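Local structure of Non-structural protein 2 (Infectious bronchitis virus, 7F52) at residues Leu383-Ile388 with Glu459-Ala464; Cys480-Ala485 with Lys514-Cys519; Val487-Val492 with Ala528-Ala533; Cys542-Val547 with Leu554-Ile559. The protein is of uncertain function but, as a coronavirus non-structural protein, may support viral replication or interaction with the host cell. One frame throughout, in Å; residues are numbered along the deposited sequence.

Contact 1: Leu383-Ile388 with Glu459-Ala464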
loop_
_atom_site.group_PDB
_atom_site.type_symbol
_atom_site.label_atom_id
_atom_site.label_comp_id
_atom_site.label_asym_id
_atom_site.label_seq_id
_atom_site.Cartn_x
_atom_site.Cartn_y
_atom_site.Cartn_z
ATOM N N LEU A 383 -12.309 23.313 -34.995
ATOM C CA LEU A 383 -13.073 22.147 -34.551
ATOM C C LEU A 383 -12.831 21.054 -35.580
ATOM O O LEU A 383 -12.569 19.898 -35.212
ATOM C CB LEU A 383 -14.577 22.451 -34.392
ATOM C CG LEU A 383 -14.951 23.303 -33.174
ATOM C CD1 LEU A 383 -16.402 23.775 -33.220
ATOM C CD2 LEU A 383 -14.663 22.546 -31.860
ATOM N N ILE A 384 -12.887 21.431 -36.862
ATOM C CA ILE A 384 -12.650 20.473 -37.944
ATOM C C ILE A 384 -11.225 19.926 -37.841
ATOM O O ILE A 384 -10.987 18.731 -38.067
ATOM C CB ILE A 384 -12.866 21.103 -39.339
ATOM C CG1 ILE A 384 -14.340 21.408 -39.569
ATOM C CG2 ILE A 384 -12.340 20.189 -40.453
ATOM C CD1 ILE A 384 -14.606 21.878 -40.995
ATOM N N LEU A 385 -10.277 20.789 -37.481
ATOM C CA LEU A 385 -8.910 20.316 -37.312
ATOM C C LEU A 385 -8.874 19.306 -36.153
ATOM O O LEU A 385 -8.354 18.191 -36.310
ATOM C CB LEU A 385 -7.942 21.489 -37.089
ATOM C CG LEU A 385 -7.640 22.349 -38.339
ATOM C CD1 LEU A 385 -6.818 23.572 -37.994
ATOM C CD2 LEU A 385 -6.950 21.576 -39.464
ATOM N N ALA A 386 -9.465 19.665 -35.016
ATOM C CA ALA A 386 -9.531 18.725 -33.876
ATOM C C ALA A 386 -10.165 17.379 -34.288
ATOM O O ALA A 386 -9.661 16.323 -33.941
ATOM C CB ALA A 386 -10.290 19.346 -32.714
ATOM N N ALA A 387 -11.228 17.421 -35.084
ATOM C CA ALA A 387 -11.839 16.203 -35.609
ATOM C C ALA A 387 -10.884 15.387 -36.488
ATOM O O ALA A 387 -10.847 14.153 -36.387
ATOM C CB ALA A 387 -13.099 16.543 -36.390
ATOM N N ILE A 388 -10.122 16.057 -37.360
ATOM C CA ILE A 388 -9.243 15.323 -38.284
ATOM C C ILE A 388 -8.134 14.590 -37.519
ATOM O O ILE A 388 -7.831 13.404 -37.793
ATOM C CB ILE A 388 -8.619 16.249 -39.329
ATOM C CG1 ILE A 388 -9.688 16.719 -40.309
ATOM C CG2 ILE A 388 -7.515 15.531 -40.097
ATOM C CD1 ILE A 388 -9.119 17.563 -41.411
ATOM N N GLU A 459 1.524 18.958 -46.568
ATOM C CA GLU A 459 1.497 17.534 -46.282
ATOM C C GLU A 459 0.292 17.166 -45.409
ATOM O O GLU A 459 -0.407 16.182 -45.669
ATOM C CB GLU A 459 2.806 17.104 -45.624
ATOM C CG GLU A 459 3.842 16.609 -46.619
ATOM C CD GLU A 459 3.243 15.659 -47.639
ATOM O OE1 GLU A 459 2.722 14.604 -47.218
ATOM O OE2 GLU A 459 3.281 15.971 -48.857
ATOM N N PHE A 460 0.056 17.968 -44.380
ATOM C CA PHE A 460 -1.137 17.831 -43.565
ATOM C C PHE A 460 -2.430 17.798 -44.386
ATOM O O PHE A 460 -3.229 16.872 -44.262
ATOM C CB PHE A 460 -1.216 18.974 -42.562
ATOM C CG PHE A 460 -2.418 18.907 -41.695
ATOM C CD1 PHE A 460 -2.477 17.994 -40.657
ATOM C CD2 PHE A 460 -3.501 19.736 -41.929
ATOM C CE1 PHE A 460 -3.598 17.912 -39.858
ATOM C CE2 PHE A 460 -4.632 19.660 -41.127
ATOM C CZ PHE A 460 -4.679 18.757 -40.099
ATOM N N TRP A 461 -2.624 18.808 -45.230
ATOM C CA TRP A 461 -3.870 18.948 -45.970
ATOM C C TRP A 461 -4.006 17.890 -47.061
ATOM O O TRP A 461 -5.117 17.556 -47.484
ATOM C CB TRP A 461 -3.990 20.365 -46.556
ATOM C CG TRP A 461 -4.181 21.388 -45.477
ATOM C CD1 TRP A 461 -3.226 22.206 -44.936
ATOM C CD2 TRP A 461 -5.400 21.668 -44.765
ATOM N NE1 TRP A 461 -3.779 22.994 -43.948
ATOM C CE2 TRP A 461 -5.109 22.675 -43.816
ATOM C CE3 TRP A 461 -6.712 21.179 -44.852
ATOM C CZ2 TRP A 461 -6.084 23.191 -42.945
ATOM C CZ3 TRP A 461 -7.682 21.701 -43.993
ATOM C CH2 TRP A 461 -7.361 22.698 -43.057
ATOM N N ARG A 462 -2.892 17.341 -47.514
ATOM C CA ARG A 462 -2.994 16.354 -48.574
ATOM C C ARG A 462 -3.508 15.053 -47.980
ATOM O O ARG A 462 -4.330 14.361 -48.589
ATOM C CB ARG A 462 -1.657 16.141 -49.281
ATOM C CG ARG A 462 -1.817 15.585 -50.678
ATOM C CD ARG A 462 -1.064 14.290 -50.833
ATOM N NE ARG A 462 0.066 14.224 -49.911
ATOM C CZ ARG A 462 0.708 13.099 -49.604
ATOM N NH1 ARG A 462 0.343 11.949 -50.166
ATOM N NH2 ARG A 462 1.717 13.119 -48.742
ATOM N N LEU A 463 -3.024 14.744 -46.780
ATOM C CA LEU A 463 -3.416 13.539 -46.053
ATOM C C LEU A 463 -4.835 13.649 -45.501
ATOM O O LEU A 463 -5.613 12.692 -45.566
ATOM C CB LEU A 463 -2.424 13.260 -44.914
ATOM C CG LEU A 463 -1.097 12.654 -45.377
ATOM C CD1 LEU A 463 -0.315 12.092 -44.220
ATOM C CD2 LEU A 463 -1.347 11.576 -46.435
ATOM N N ALA A 464 -5.156 14.818 -44.951
ATOM C CA ALA A 464 -6.507 15.104 -44.502
ATOM C C ALA A 464 -7.472 14.817 -45.627
ATOM O O ALA A 464 -8.480 14.114 -45.426
ATOM C CB ALA A 464 -6.634 16.532 -44.048
#
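The backbone N of A464 donates to the O of F460 at 2.9 Å, a regular helical bond that joins the two ends of the surface that 459-464 turns to L385 and I388. This is a helix-helix contact: segments 383-388 of helix 377-390 and 459-464 of helix 455-467 cross at 70°, their axes no closer than 12.1 Å. That is a wide separation, and aromatic and branched aliphatic side chains span it. F460 has its CG anti to the backbone N (chi1 180°), which sends the ring out across the gap although its CB starts off beside the interface. F460 CE2 meets L385 CD2 at 3.4 Å, the two side chains crossing at a slant. The same methyl touches the indole of W461, with L385 CD2 3.8 Å from W461 CH2, and so one branch of one leucine serves both aromatic rings. The two rings are turned against each other: F460 CD2 lies over one face of the indole, near its rim, while W461 CD1 lies in the plane of the phenyl ring at its edge. L385 is further enclosed by I432 and L436 of helix 432-439, and W461 reaches on to helix 478-491, where it packs against C480, M484 and V487. F460 also meets the ring of Y389. Towards the C-terminal ends the backbones draw nearest, with I388 pointing at A464. There the isoleucine lays both of its arms on one methyl: I388 CD1 is 3.8 Å and I388 CG2 4.2 Å from A464 CB.

Contact 2: Cys480-Ala485 with Lys514-Cys519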
loop_
_atom_site.group_PDB
_atom_site.type_symbol
_atom_site.label_atom_id
_atom_site.label_comp_id
_atom_site.label_asym_id
_atom_site.label_seq_id
_atom_site.Cartn_x
_atom_site.Cartn_y
_atom_site.Cartn_z
ATOM N N CYS A 480 -7.474 28.154 -44.803
ATOM C CA CYS A 480 -7.658 26.711 -44.988
ATOM C C CYS A 480 -8.293 26.421 -46.345
ATOM O O CYS A 480 -8.033 25.380 -46.962
ATOM C CB CYS A 480 -8.504 26.116 -43.855
ATOM S SG CYS A 480 -7.708 26.128 -42.208
ATOM N N LYS A 481 -9.129 27.334 -46.819
ATOM C CA LYS A 481 -9.595 27.230 -48.195
ATOM C C LYS A 481 -8.409 27.339 -49.161
ATOM O O LYS A 481 -8.360 26.652 -50.186
ATOM C CB LYS A 481 -10.626 28.306 -48.496
ATOM C CG LYS A 481 -11.976 28.062 -47.853
ATOM C CD LYS A 481 -12.554 29.384 -47.389
ATOM C CE LYS A 481 -13.989 29.584 -47.821
ATOM N NZ LYS A 481 -14.391 30.952 -47.399
ATOM N N ALA A 482 -7.447 28.191 -48.816
ATOM C CA ALA A 482 -6.292 28.407 -49.687
ATOM C C ALA A 482 -5.462 27.118 -49.776
ATOM O O ALA A 482 -5.039 26.710 -50.873
ATOM C CB ALA A 482 -5.455 29.565 -49.192
ATOM N N GLN A 483 -5.296 26.450 -48.632
ATOM C CA GLN A 483 -4.525 25.206 -48.562
ATOM C C GLN A 483 -5.237 24.070 -49.291
ATOM O O GLN A 483 -4.613 23.242 -49.965
ATOM C CB GLN A 483 -4.252 24.839 -47.096
ATOM C CG GLN A 483 -3.381 25.901 -46.445
ATOM C CD GLN A 483 -1.975 25.437 -46.139
ATOM O OE1 GLN A 483 -1.639 25.143 -45.006
ATOM N NE2 GLN A 483 -1.191 25.250 -47.171
ATOM N N MET A 484 -6.553 24.033 -49.186
ATOM C CA MET A 484 -7.248 22.938 -49.833
ATOM C C MET A 484 -7.265 23.188 -51.337
ATOM O O MET A 484 -7.112 22.251 -52.119
ATOM C CB MET A 484 -8.669 22.742 -49.265
ATOM C CG MET A 484 -8.737 21.840 -48.045
ATOM S SD MET A 484 -7.909 20.260 -48.302
ATOM C CE MET A 484 -8.667 19.728 -49.843
ATOM N N ALA A 485 -7.425 24.449 -51.735
ATOM C CA ALA A 485 -7.286 24.829 -53.154
ATOM C C ALA A 485 -5.952 24.347 -53.729
ATOM O O ALA A 485 -5.917 23.713 -54.789
ATOM C CB ALA A 485 -7.423 26.340 -53.333
ATOM N N LYS A 514 -1.595 35.594 -52.497
ATOM C CA LYS A 514 -2.432 35.634 -53.676
ATOM C C LYS A 514 -3.599 34.678 -53.469
ATOM O O LYS A 514 -4.749 35.093 -53.598
ATOM C CB LYS A 514 -1.643 35.282 -54.936
ATOM C CG LYS A 514 -0.774 36.420 -55.461
ATOM C CD LYS A 514 -1.535 37.329 -56.429
ATOM C CE LYS A 514 -0.813 38.647 -56.603
ATOM N NZ LYS A 514 0.652 38.444 -56.406
ATOM N N VAL A 515 -3.316 33.415 -53.133
ATOM C CA VAL A 515 -4.349 32.375 -53.068
ATOM C C VAL A 515 -5.380 32.645 -51.952
ATOM O O VAL A 515 -6.584 32.444 -52.143
ATOM C CB VAL A 515 -3.727 30.984 -52.899
ATOM C CG1 VAL A 515 -4.809 29.908 -52.901
ATOM C CG2 VAL A 515 -2.756 30.725 -54.029
ATOM N N VAL A 516 -4.910 33.139 -50.813
ATOM C CA VAL A 516 -5.802 33.555 -49.740
ATOM C C VAL A 516 -6.826 34.617 -50.193
ATOM O O VAL A 516 -8.037 34.431 -50.011
ATOM C CB VAL A 516 -4.992 34.089 -48.538
ATOM C CG1 VAL A 516 -5.900 34.733 -47.527
ATOM C CG2 VAL A 516 -4.197 32.958 -47.888
ATOM N N ASP A 517 -6.340 35.704 -50.802
ATOM C CA ASP A 517 -7.164 36.880 -51.133
ATOM C C ASP A 517 -8.271 36.610 -52.151
ATOM O O ASP A 517 -9.271 37.321 -52.192
ATOM C CB ASP A 517 -6.272 38.018 -51.651
ATOM C CG ASP A 517 -5.812 38.955 -50.542
ATOM O OD1 ASP A 517 -6.161 38.696 -49.369
ATOM O OD2 ASP A 517 -5.081 39.932 -50.833
ATOM N N PHE A 518 -8.090 35.579 -52.962
ATOM C CA PHE A 518 -9.049 35.225 -53.992
ATOM C C PHE A 518 -10.064 34.227 -53.453
ATOM O O PHE A 518 -11.188 34.143 -53.956
ATOM C CB PHE A 518 -8.281 34.680 -55.189
ATOM C CG PHE A 518 -9.094 33.958 -56.214
ATOM C CD1 PHE A 518 -9.446 32.627 -56.037
ATOM C CD2 PHE A 518 -9.409 34.578 -57.416
ATOM C CE1 PHE A 518 -10.163 31.951 -57.001
ATOM C CE2 PHE A 518 -10.116 33.908 -58.393
ATOM C CZ PHE A 518 -10.497 32.587 -58.184
ATOM N N CYS A 519 -9.662 33.478 -52.427
ATOM C CA CYS A 519 -10.555 32.533 -51.750
ATOM C C CYS A 519 -11.556 33.269 -50.859
ATOM O O CYS A 519 -12.585 32.717 -50.470
ATOM C CB CYS A 519 -9.751 31.519 -50.917
ATOM S SG CYS A 519 -8.965 30.191 -51.891
#
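A482 puts its methyl against two neighbouring valines: A482 CB lies 3.8 Å from V515 CG1 and equally 3.8 Å from V516 CG2. With so small a side chain at the crossing, the backbones come close, and the CA atoms of A482 and V516 are 5.2 Å apart. V515 reaches the alanine with CG1, the branch anti to its backbone N (chi1 -177°), and the same methyl extends one turn along to A485 CB at a looser 4.4 Å. This is a helix-helix crossing within the C-terminal helical part of the chain: segments 480-485 and 514-519, on helices 478-491 and 511-519, run at 113° to each other, their axes 8.5 Å apart. One turn on from V515, C519 turns its thiol to the same alanines. C519 SG lies 3.9 Å from A482 CA, against backbone more than side chain, and also touches A485 CB. F512 adds cover to A482, and F552 packs on V515. At the margin of the crossing K481 meets C519 through its first carbon, K481 CB being 4.1 Å from C519 CB. The rest of the lysine chain bends off to other partners, its NZ donating to K476 O and its charge lying against the ring of W523 in a cation-pi contact.

Contact 3: Val487-Val492 with Ala528-Ala533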
loop_
_atom_site.group_PDB
_atom_site.type_symbol
_atom_site.label_atom_id
_atom_site.label_comp_id
_atom_site.label_asym_id
_atom_site.label_seq_id
_atom_site.Cartn_x
_atom_site.Cartn_y
_atom_site.Cartn_z
ATOM N N VAL A 487 -4.009 21.883 -52.574
ATOM C CA VAL A 487 -4.066 20.414 -52.600
ATOM C C VAL A 487 -4.847 19.866 -53.811
ATOM O O VAL A 487 -4.386 18.944 -54.495
ATOM C CB VAL A 487 -4.706 19.846 -51.286
ATOM C CG1 VAL A 487 -5.224 18.423 -51.495
ATOM C CG2 VAL A 487 -3.705 19.863 -50.128
ATOM N N ILE A 488 -6.030 20.427 -54.067
ATOM C CA ILE A 488 -6.851 20.045 -55.226
ATOM C C ILE A 488 -6.096 20.219 -56.554
ATOM O O ILE A 488 -6.164 19.361 -57.451
ATOM C CB ILE A 488 -8.143 20.887 -55.310
ATOM C CG1 ILE A 488 -8.952 20.803 -54.018
ATOM C CG2 ILE A 488 -8.977 20.471 -56.519
ATOM C CD1 ILE A 488 -9.948 19.664 -53.983
ATOM N N LEU A 489 -5.403 21.349 -56.689
ATOM C CA LEU A 489 -4.624 21.592 -57.902
ATOM C C LEU A 489 -3.376 20.716 -57.993
ATOM O O LEU A 489 -2.784 20.592 -59.069
ATOM C CB LEU A 489 -4.021 23.002 -57.922
ATOM C CG LEU A 489 -2.977 23.273 -59.016
ATOM C CD1 LEU A 489 -3.571 23.053 -60.407
ATOM C CD2 LEU A 489 -2.425 24.682 -58.899
ATOM N N ALA A 490 -3.000 20.083 -56.879
ATOM C CA ALA A 490 -1.849 19.190 -56.893
ATOM C C ALA A 490 -2.388 17.818 -57.277
ATOM O O ALA A 490 -1.671 16.999 -57.850
ATOM C CB ALA A 490 -1.222 19.046 -55.529
ATOM N N THR A 491 -3.663 17.570 -57.005
ATOM C CA THR A 491 -4.198 16.244 -57.257
ATOM C C THR A 491 -4.845 16.217 -58.652
ATOM O O THR A 491 -5.188 15.139 -59.131
ATOM C CB THR A 491 -5.315 15.817 -56.248
ATOM O OG1 THR A 491 -6.218 16.904 -56.030
ATOM C CG2 THR A 491 -4.706 15.458 -54.907
ATOM N N VAL A 492 -4.988 17.367 -59.318
ATOM C CA VAL A 492 -5.558 17.366 -60.681
ATOM C C VAL A 492 -4.460 17.390 -61.745
ATOM O O VAL A 492 -4.717 17.059 -62.915
ATOM C CB VAL A 492 -6.380 18.641 -61.062
ATOM C CG1 VAL A 492 -5.526 19.897 -61.085
ATOM C CG2 VAL A 492 -7.014 18.461 -62.428
ATOM N N ALA A 528 -14.556 23.196 -57.823
ATOM C CA ALA A 528 -15.246 22.460 -58.872
ATOM C C ALA A 528 -14.631 22.790 -60.235
ATOM O O ALA A 528 -14.494 21.907 -61.086
ATOM C CB ALA A 528 -16.732 22.767 -58.856
ATOM N N GLN A 529 -14.230 24.048 -60.432
ATOM C CA GLN A 529 -13.542 24.427 -61.672
ATOM C C GLN A 529 -12.152 23.788 -61.806
ATOM O O GLN A 529 -11.818 23.276 -62.872
ATOM C CB GLN A 529 -13.408 25.955 -61.796
ATOM C CG GLN A 529 -14.685 26.685 -62.208
ATOM C CD GLN A 529 -15.285 26.150 -63.504
ATOM O OE1 GLN A 529 -16.368 25.559 -63.501
ATOM N NE2 GLN A 529 -14.591 26.371 -64.619
ATOM N N LEU A 530 -11.341 23.827 -60.747
ATOM C CA LEU A 530 -9.990 23.246 -60.791
ATOM C C LEU A 530 -9.966 21.796 -61.266
ATOM O O LEU A 530 -9.001 21.354 -61.889
ATOM C CB LEU A 530 -9.315 23.298 -59.421
ATOM C CG LEU A 530 -8.519 24.526 -59.000
ATOM C CD1 LEU A 530 -7.486 24.900 -60.061
ATOM C CD2 LEU A 530 -9.464 25.649 -58.755
ATOM N N LYS A 531 -11.023 21.057 -60.962
ATOM C CA LYS A 531 -11.073 19.638 -61.285
ATOM C C LYS A 531 -10.999 19.342 -62.785
ATOM O O LYS A 531 -10.770 18.203 -63.182
ATOM C CB LYS A 531 -12.350 19.009 -60.709
ATOM C CG LYS A 531 -12.260 18.609 -59.244
ATOM C CD LYS A 531 -13.511 17.860 -58.802
ATOM C CE LYS A 531 -13.493 17.583 -57.305
ATOM N NZ LYS A 531 -13.520 18.847 -56.509
ATOM N N ARG A 532 -11.206 20.357 -63.613
ATOM C CA ARG A 532 -11.213 20.155 -65.058
ATOM C C ARG A 532 -9.956 20.742 -65.700
ATOM O O ARG A 532 -9.782 20.686 -66.917
ATOM C CB ARG A 532 -12.467 20.777 -65.682
ATOM C CG ARG A 532 -12.467 22.295 -65.654
ATOM C CD ARG A 532 -13.582 22.878 -66.504
ATOM N NE ARG A 532 -14.905 22.539 -65.994
ATOM C CZ ARG A 532 -16.014 22.576 -66.726
ATOM N NH1 ARG A 532 -15.953 22.927 -68.005
ATOM N NH2 ARG A 532 -17.182 22.251 -66.181
ATOM N N ALA A 533 -9.079 21.290 -64.864
ATOM C CA ALA A 533 -7.846 21.931 -65.317
ATOM C C ALA A 533 -6.848 20.959 -65.937
ATOM O O ALA A 533 -6.567 19.900 -65.379
ATOM C CB ALA A 533 -7.187 22.665 -64.158
#
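V492 and L530 make up the closely fitted part of this contact, where the end region of helix 478-491 and V492 meet the type I beta turn from L530 to A533, in which helix 526-530 runs out. V492 holds CG2 anti to its backbone N, and this methyl presses on the carbonyl side of the turn: V492 CG2 is 3.3 Å from A533 O and 3.6 Å from L530 O. The turn itself is closed by A533 N donating to L530 O at 3.0 Å, so one of the oxygens that V492 leans on already has a polar partner. Alongside, L530 sits against two residues of the helix, L530 CB 4.1 Å from I488 CG2 and L530 CD1 4.3 Å from L489 CD1. L489 also packs on F552, and A533 on V547. The other side is looser and more open to solvent. K531 starts away from the helix, but its extended chain bends at the last torsion (chi4 64°), bringing K531 NZ to 4.5 Å from I488 CD1, a marginal touch. The ammonium forms a salt bridge with E472, and I488 packs on E472 as well. Methyl groups set against carbonyl oxygens and other methyls imply an interface fixed mainly by shape and burial, with the charge pair kept to its margin.

Contact 4: Cys542-Val547 with Leu554-Ile559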
loop_
_atom_site.group_PDB
_atom_site.type_symbol
_atom_site.label_atom_id
_atom_site.label_comp_id
_atom_site.label_asym_id
_atom_site.label_seq_id
_atom_site.Cartn_x
_atom_site.Cartn_y
_atom_site.Cartn_z
ATOM N N CYS A 542 1.791 30.184 -70.857
ATOM C CA CYS A 542 1.489 29.272 -69.747
ATOM C C CYS A 542 0.078 29.274 -69.172
ATOM O O CYS A 542 -0.292 30.167 -68.405
ATOM C CB CYS A 542 2.503 29.583 -68.644
ATOM S SG CYS A 542 2.635 28.233 -67.431
ATOM N N VAL A 543 -0.691 28.253 -69.535
ATOM C CA VAL A 543 -2.121 28.255 -69.277
ATOM C C VAL A 543 -2.601 27.073 -68.403
ATOM O O VAL A 543 -2.046 25.969 -68.442
ATOM C CB VAL A 543 -2.901 28.274 -70.638
ATOM C CG1 VAL A 543 -4.013 27.244 -70.709
ATOM C CG2 VAL A 543 -3.425 29.666 -70.935
ATOM N N LEU A 544 -3.617 27.348 -67.586
ATOM C CA LEU A 544 -4.405 26.322 -66.924
ATOM C C LEU A 544 -5.709 26.140 -67.708
ATOM O O LEU A 544 -6.732 26.743 -67.382
ATOM C CB LEU A 544 -4.685 26.716 -65.481
ATOM C CG LEU A 544 -3.854 25.935 -64.469
ATOM C CD1 LEU A 544 -4.078 26.458 -63.055
ATOM C CD2 LEU A 544 -4.127 24.434 -64.580
ATOM N N LYS A 545 -5.670 25.306 -68.741
ATOM C CA LYS A 545 -6.754 25.265 -69.712
ATOM C C LYS A 545 -8.010 24.656 -69.133
ATOM O O LYS A 545 -8.038 23.474 -68.784
ATOM C CB LYS A 545 -6.317 24.497 -70.966
ATOM C CG LYS A 545 -7.315 24.509 -72.115
ATOM C CD LYS A 545 -6.684 23.922 -73.367
ATOM C CE LYS A 545 -7.669 23.852 -74.525
ATOM N NZ LYS A 545 -8.702 22.803 -74.300
ATOM N N GLY A 546 -9.050 25.478 -69.037
ATOM C CA GLY A 546 -10.336 25.039 -68.521
ATOM C C GLY A 546 -10.770 25.815 -67.292
ATOM O O GLY A 546 -11.869 25.607 -66.779
ATOM N N VAL A 547 -9.898 26.712 -66.833
ATOM C CA VAL A 547 -10.103 27.466 -65.598
ATOM C C VAL A 547 -9.872 28.880 -66.110
ATOM O O VAL A 547 -8.737 29.252 -66.419
ATOM C CB VAL A 547 -9.114 27.013 -64.465
ATOM C CG1 VAL A 547 -9.391 27.736 -63.140
ATOM C CG2 VAL A 547 -9.177 25.515 -64.269
ATOM N N LEU A 554 1.237 33.745 -60.706
ATOM C CA LEU A 554 2.572 33.715 -60.105
ATOM C C LEU A 554 3.197 32.327 -60.217
ATOM O O LEU A 554 4.381 32.191 -60.528
ATOM C CB LEU A 554 2.532 34.129 -58.626
ATOM C CG LEU A 554 2.021 35.517 -58.224
ATOM C CD1 LEU A 554 2.808 36.063 -57.030
ATOM C CD2 LEU A 554 2.054 36.489 -59.392
ATOM N N LEU A 555 2.391 31.297 -59.979
ATOM C CA LEU A 555 2.890 29.926 -60.029
ATOM C C LEU A 555 3.085 29.442 -61.473
ATOM O O LEU A 555 4.069 28.766 -61.772
ATOM C CB LEU A 555 1.952 28.970 -59.272
ATOM C CG LEU A 555 2.327 27.497 -59.460
ATOM C CD1 LEU A 555 3.686 27.197 -58.842
ATOM C CD2 LEU A 555 1.262 26.573 -58.928
ATOM N N LEU A 556 2.152 29.775 -62.358
ATOM C CA LEU A 556 2.308 29.422 -63.767
ATOM C C LEU A 556 3.585 30.053 -64.354
ATOM O O LEU A 556 4.266 29.446 -65.188
ATOM C CB LEU A 556 1.070 29.836 -64.572
ATOM C CG LEU A 556 -0.132 28.884 -64.422
ATOM C CD1 LEU A 556 -1.279 29.173 -65.402
ATOM C CD2 LEU A 556 0.329 27.429 -64.541
ATOM N N ASP A 557 3.920 31.254 -63.882
ATOM C CA ASP A 557 5.133 31.950 -64.302
ATOM C C ASP A 557 6.373 31.152 -63.967
ATOM O O ASP A 557 7.126 30.746 -64.855
ATOM C CB ASP A 557 5.238 33.328 -63.641
ATOM C CG ASP A 557 4.198 34.297 -64.148
ATOM O OD1 ASP A 557 3.513 33.967 -65.146
ATOM O OD2 ASP A 557 4.085 35.393 -63.556
ATOM N N ALA A 558 6.585 30.942 -62.675
ATOM C CA ALA A 558 7.744 30.210 -62.190
ATOM C C ALA A 558 7.822 28.809 -62.802
ATOM O O ALA A 558 8.896 28.214 -62.871
ATOM C CB ALA A 558 7.707 30.134 -60.687
ATOM N N ILE A 559 6.683 28.302 -63.263
ATOM C CA ILE A 559 6.608 26.962 -63.839
ATOM C C ILE A 559 7.291 26.923 -65.188
ATOM O O ILE A 559 8.020 25.977 -65.496
ATOM C CB ILE A 559 5.140 26.480 -64.002
ATOM C CG1 ILE A 559 4.635 25.869 -62.702
ATOM C CG2 ILE A 559 5.009 25.448 -65.123
ATOM C CD1 ILE A 559 3.208 25.375 -62.781
#
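L556 supplies most of the apolar contact, spreading its two methyls over the start of the strand. L556 CD2 lies 3.8 Å from C542 SG, and the sulfur also comes within 3.6 Å of L556 CB, so the thiol rests along the base of the leucine. A second residue of the helix, I559, adds its CG2 at 4.3 Å from C542 SG. The other methyl, L556 CD1, packs on strand backbone, 3.3 Å from C542 O and 3.7 Å from L544 N, with L544 CB a little further off. The strand is one arm of a beta hairpin, 534-537 with 542-545, and segment 554-559 of helix 553-561 crosses strand 542-545 at 127°, the axes 8.4 Å apart. L535 on the other arm also reaches L556, and V501 of helix 497-505 packs on I559. Backbone bonds hold the two arms together, V543 pairing with I536 and K545 with K534. Where sulfur meets helix backbone, the torsion matters: C542 holds its SG anti to the backbone N (chi1 -162°), which swings the thiol towards the helix, and C542 SG comes to 3.0 Å from L556 O.

Overall arrangement
All four contacts lie in the C-terminal part of the chain, on the same side of its centre. Contact 1 closes first, bringing helix 377-390 to helix 455-467 across 70 intervening residues of helix, strand and loop. W461 also packs on helix 478-491, whose successive turns serve contacts 2 and 3. These two cross: 480-485 and 487-492 come in order, then 514-519 and 528-533, so the loops of 28 and 35 residues overlap without nesting. Contact 4 follows in series with only six residues between its segments. It meets contact 3 where A533 packs on L544 and V547, and contact 2 where K514 touches L554, tying the C-terminal hairpin and its helix to the helices before them.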